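PDB 3LM3: DUF3863 domain-containing protein from Parabacteroides distasonis, which is of unknown function but is probably a glycoside hydrolase or deacetylase acting on carbohydrates. Local coordinates for residues A[381-389]-A[426-436]. Residues are numbered along the deposited sequence; the frame is centred on the assembly and turned at random.
Sequences PAYVIDFTR and PVLIDKLEKED
A single antiparallel beta bridge, V384 with V427, ties 383-389, an edge strand of a four-stranded antiparallel sheet, to the chain leading into the C-terminal helix 434-443. V384 and V427 form a hydrogen-bonded pair. V384 N donates a hydrogen bond to V427 O at 2.8 Å, and V427 N returns a longer bond to V384 O at 3.3 Å. P426 CA also approaches V384 O, 3.2 Å away, as a CA-H...O contact. Y383 lies beside this bridge. L428 CD2 sits over one face of its ring in a CH-pi contact, displaced toward the rim and 4.1 Å from the ring centroid. The same methyl packs tightly against P381 CG. With CG2 anti to its carbonyl carbon, V384 brings that methyl to I429 CG1 and L432 CD1. Water 1 links A382 O to I429 N.

At the other end, the strand meets the first turn of the helix through charge. R389 NH1 is held by two carboxylates. D436 OD1 accepts a bent hydrogen bond from it at 2.6 Å, within a salt bridge; E435 OE2 makes a longer salt bridge at 3.4 Å. The guanidinium and D436 carboxylate planes stand 77° apart. R389 NH2 also pairs with D391, while D436 OD2 pairs with K414, so the network extends beyond this contact. An alanine in place of D436 would probably leave K414 without this carboxylate partner and R389 NH1 with only the longer E435 link across the contact. With CG anti to the backbone N (chi1 180°), F387 reaches the same carboxylate: F387 CE2 comes to 3.4 Å from D436 CG, and D436 OD1 lies at the ring edge.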
loop_
_atom_site.group_PDB
_atom_site.type_symbol
_atom_site.label_atom_id
_atom_site.label_comp_id
_atom_site.label_asym_id
_atom_site.label_seq_id
_atom_site.Cartn_x
_atom_site.Cartn_y
_atom_site.Cartn_z
ATOM N N PRO A 381 11.286 24.319 -16.824
ATOM C CA PRO A 381 12.104 23.261 -16.217
ATOM C C PRO A 381 11.322 22.394 -15.230
ATOM O O PRO A 381 10.219 22.770 -14.804
ATOM C CB PRO A 381 13.175 24.056 -15.461
ATOM C CG PRO A 381 12.466 25.268 -15.006
ATOM C CD PRO A 381 11.500 25.620 -16.159
ATOM N N ALA A 382 11.930 21.277 -14.864
ATOM C CA ALA A 382 11.417 20.459 -13.765
ATOM C C ALA A 382 11.849 21.091 -12.436
ATOM O O ALA A 382 12.933 21.680 -12.324
ATOM C CB ALA A 382 11.915 19.033 -13.872
ATOM N N TYR A 383 10.949 21.020 -11.471
ATOM C CA TYR A 383 11.168 21.469 -10.118
ATOM C C TYR A 383 11.169 20.302 -9.151
ATOM O O TYR A 383 10.383 19.381 -9.263
ATOM C CB TYR A 383 10.064 22.442 -9.699
ATOM C CG TYR A 383 10.134 23.749 -10.436
ATOM C CD1 TYR A 383 9.636 23.870 -11.728
ATOM C CD2 TYR A 383 10.734 24.845 -9.856
ATOM C CE1 TYR A 383 9.731 25.082 -12.417
ATOM C CE2 TYR A 383 10.836 26.068 -10.538
ATOM C CZ TYR A 383 10.329 26.167 -11.813
ATOM O OH TYR A 383 10.426 27.375 -12.506
ATOM N N VAL A 384 12.026 20.397 -8.147
ATOM C CA VAL A 384 12.003 19.475 -7.035
ATOM C C VAL A 384 10.771 19.768 -6.201
ATOM O O VAL A 384 10.615 20.857 -5.653
ATOM C CB VAL A 384 13.256 19.633 -6.133
ATOM C CG1 VAL A 384 13.202 18.668 -4.922
ATOM C CG2 VAL A 384 14.551 19.390 -6.912
ATOM N N ILE A 385 9.892 18.762 -6.068
ATOM C CA ILE A 385 8.740 18.860 -5.177
ATOM C C ILE A 385 8.860 17.980 -3.931
ATOM O O ILE A 385 8.069 18.118 -2.992
ATOM C CB ILE A 385 7.382 18.593 -5.888
ATOM C CG1 ILE A 385 7.247 17.144 -6.350
ATOM C CG2 ILE A 385 7.216 19.575 -7.054
ATOM C CD1 ILE A 385 5.774 16.765 -6.686
ATOM N N ASP A 386 9.825 17.062 -3.920
ATOM C CA ASP A 386 10.095 16.237 -2.742
ATOM C C ASP A 386 11.569 15.881 -2.758
ATOM O O ASP A 386 12.099 15.438 -3.774
ATOM C CB ASP A 386 9.240 14.953 -2.743
ATOM C CG ASP A 386 9.218 14.258 -1.402
ATOM O OD1 ASP A 386 10.200 13.509 -1.132
ATOM O OD2 ASP A 386 8.190 14.431 -0.682
ATOM N N PHE A 387 12.236 16.061 -1.624
ATOM C CA PHE A 387 13.563 15.524 -1.397
ATOM C C PHE A 387 13.601 15.146 0.064
ATOM O O PHE A 387 13.580 16.025 0.942
ATOM C CB PHE A 387 14.655 16.534 -1.750
ATOM C CG PHE A 387 16.042 16.005 -1.520
ATOM C CD1 PHE A 387 16.501 14.895 -2.239
ATOM C CD2 PHE A 387 16.887 16.608 -0.615
ATOM C CE1 PHE A 387 17.767 14.388 -2.019
ATOM C CE2 PHE A 387 18.171 16.097 -0.399
ATOM C CZ PHE A 387 18.607 15.003 -1.109
ATOM N N THR A 388 13.569 13.840 0.329
ATOM C CA THR A 388 13.471 13.308 1.669
ATOM C C THR A 388 14.679 12.406 1.879
ATOM O O THR A 388 14.820 11.389 1.216
ATOM C CB THR A 388 12.162 12.513 1.827
ATOM O OG1 THR A 388 11.038 13.338 1.525
ATOM C CG2 THR A 388 11.994 11.963 3.253
ATOM N N ARG A 389 15.573 12.804 2.786
ATOM C CA ARG A 389 16.786 12.051 3.062
ATOM C C ARG A 389 16.577 10.980 4.106
ATOM O O ARG A 389 15.918 11.186 5.092
ATOM C CB ARG A 389 17.877 13.020 3.535
ATOM C CG ARG A 389 18.378 13.896 2.430
ATOM C CD ARG A 389 19.454 14.835 2.904
ATOM N NE ARG A 389 20.678 14.121 3.220
ATOM C CZ ARG A 389 21.864 14.687 3.253
ATOM N NH1 ARG A 389 22.004 15.987 2.979
ATOM N NH2 ARG A 389 22.912 13.949 3.544
ATOM N N PRO A 426 8.361 24.386 -4.332
ATOM C CA PRO A 426 9.153 23.723 -5.361
ATOM C C PRO A 426 10.288 24.620 -5.860
ATOM O O PRO A 426 10.089 25.833 -6.086
ATOM C CB PRO A 426 8.138 23.452 -6.463
ATOM C CG PRO A 426 6.863 23.216 -5.677
ATOM C CD PRO A 426 6.915 24.296 -4.607
ATOM N N VAL A 427 11.466 24.022 -6.039
ATOM C CA VAL A 427 12.666 24.761 -6.462
ATOM C C VAL A 427 13.434 23.967 -7.490
ATOM O O VAL A 427 13.405 22.739 -7.486
ATOM C CB VAL A 427 13.614 25.053 -5.300
ATOM C CG1 VAL A 427 12.935 25.961 -4.274
ATOM C CG2 VAL A 427 14.113 23.767 -4.657
ATOM N N LEU A 428 14.197 24.663 -8.332
ATOM C CA LEU A 428 15.117 23.998 -9.236
ATOM C C LEU A 428 16.149 23.211 -8.445
ATOM O O LEU A 428 16.568 23.573 -7.328
ATOM C CB LEU A 428 15.850 25.008 -10.126
ATOM C CG LEU A 428 15.004 25.874 -11.051
ATOM C CD1 LEU A 428 15.927 26.865 -11.758
ATOM C CD2 LEU A 428 14.247 25.058 -12.074
ATOM N N ILE A 429 16.594 22.126 -9.043
ATOM C CA ILE A 429 17.533 21.246 -8.398
ATOM C C ILE A 429 18.844 21.977 -8.041
ATOM O O ILE A 429 19.493 21.688 -7.028
ATOM C CB ILE A 429 17.737 19.981 -9.283
ATOM C CG1 ILE A 429 18.128 18.768 -8.432
ATOM C CG2 ILE A 429 18.665 20.247 -10.421
ATOM C CD1 ILE A 429 18.046 17.462 -9.212
ATOM N N ASP A 430 19.223 22.962 -8.853
ATOM C CA ASP A 430 20.448 23.731 -8.588
ATOM C C ASP A 430 20.294 24.757 -7.462
ATOM O O ASP A 430 21.241 25.427 -7.120
ATOM C CB ASP A 430 21.041 24.370 -9.865
ATOM C CG ASP A 430 20.196 25.488 -10.440
ATOM O OD1 ASP A 430 19.145 25.848 -9.877
ATOM O OD2 ASP A 430 20.595 26.020 -11.504
ATOM N N LYS A 431 19.096 24.836 -6.866
ATOM C CA LYS A 431 18.852 25.633 -5.675
ATOM C C LYS A 431 19.001 24.836 -4.373
ATOM O O LYS A 431 19.007 25.421 -3.292
ATOM C CB LYS A 431 17.427 26.202 -5.708
ATOM C CG LYS A 431 17.112 27.064 -6.862
ATOM C CD LYS A 431 17.947 28.303 -6.856
ATOM C CE LYS A 431 17.372 29.360 -7.753
ATOM N NZ LYS A 431 17.286 28.872 -9.145
ATOM N N LEU A 432 19.112 23.513 -4.463
ATOM C CA LEU A 432 19.371 22.710 -3.279
ATOM C C LEU A 432 20.763 22.993 -2.726
ATOM O O LEU A 432 21.666 23.388 -3.448
ATOM C CB LEU A 432 19.230 21.214 -3.572
ATOM C CG LEU A 432 17.863 20.778 -4.095
ATOM C CD1 LEU A 432 17.888 19.275 -4.301
ATOM C CD2 LEU A 432 16.698 21.181 -3.153
ATOM N N GLU A 433 20.919 22.772 -1.433
ATOM C CA GLU A 433 22.226 22.896 -0.789
ATOM C C GLU A 433 23.246 21.941 -1.414
ATOM O O GLU A 433 22.900 20.864 -1.892
ATOM C CB GLU A 433 22.113 22.617 0.709
ATOM C CG GLU A 433 21.117 23.519 1.447
ATOM C CD GLU A 433 20.877 23.073 2.880
ATOM O OE1 GLU A 433 21.873 22.822 3.595
ATOM O OE2 GLU A 433 19.692 22.963 3.290
ATOM N N LYS A 434 24.523 22.312 -1.377
ATOM C CA LYS A 434 25.564 21.562 -2.098
ATOM C C LYS A 434 25.583 20.070 -1.717
ATOM O O LYS A 434 25.792 19.192 -2.574
ATOM C CB LYS A 434 26.944 22.199 -1.832
ATOM C CG LYS A 434 28.143 21.521 -2.523
ATOM C CD LYS A 434 27.928 21.311 -4.023
ATOM C CE LYS A 434 29.226 20.884 -4.719
ATOM N NZ LYS A 434 30.064 19.883 -4.001
ATOM N N GLU A 435 25.355 19.819 -0.441
ATOM C CA GLU A 435 25.463 18.481 0.133
ATOM C C GLU A 435 24.345 17.622 -0.412
ATOM O O GLU A 435 24.513 16.408 -0.580
ATOM C CB GLU A 435 25.349 18.521 1.660
ATOM C CG GLU A 435 24.100 19.216 2.220
ATOM C CD GLU A 435 23.925 19.029 3.724
ATOM O OE1 GLU A 435 24.943 18.821 4.427
ATOM O OE2 GLU A 435 22.763 19.093 4.204
ATOM N N ASP A 436 23.194 18.261 -0.633
ATOM C CA ASP A 436 22.004 17.580 -1.167
ATOM C C ASP A 436 22.236 17.289 -2.627
ATOM O O ASP A 436 21.979 16.182 -3.089
ATOM C CB ASP A 436 20.765 18.425 -0.931
ATOM C CG ASP A 436 20.376 18.504 0.522
ATOM O OD1 ASP A 436 20.787 17.616 1.302
ATOM O OD2 ASP A 436 19.577 19.409 0.885
HETATM O O HOH W 1 15.540 21.339 -11.689
HETATM O O HOH W 2 25.512 14.736 1.623
#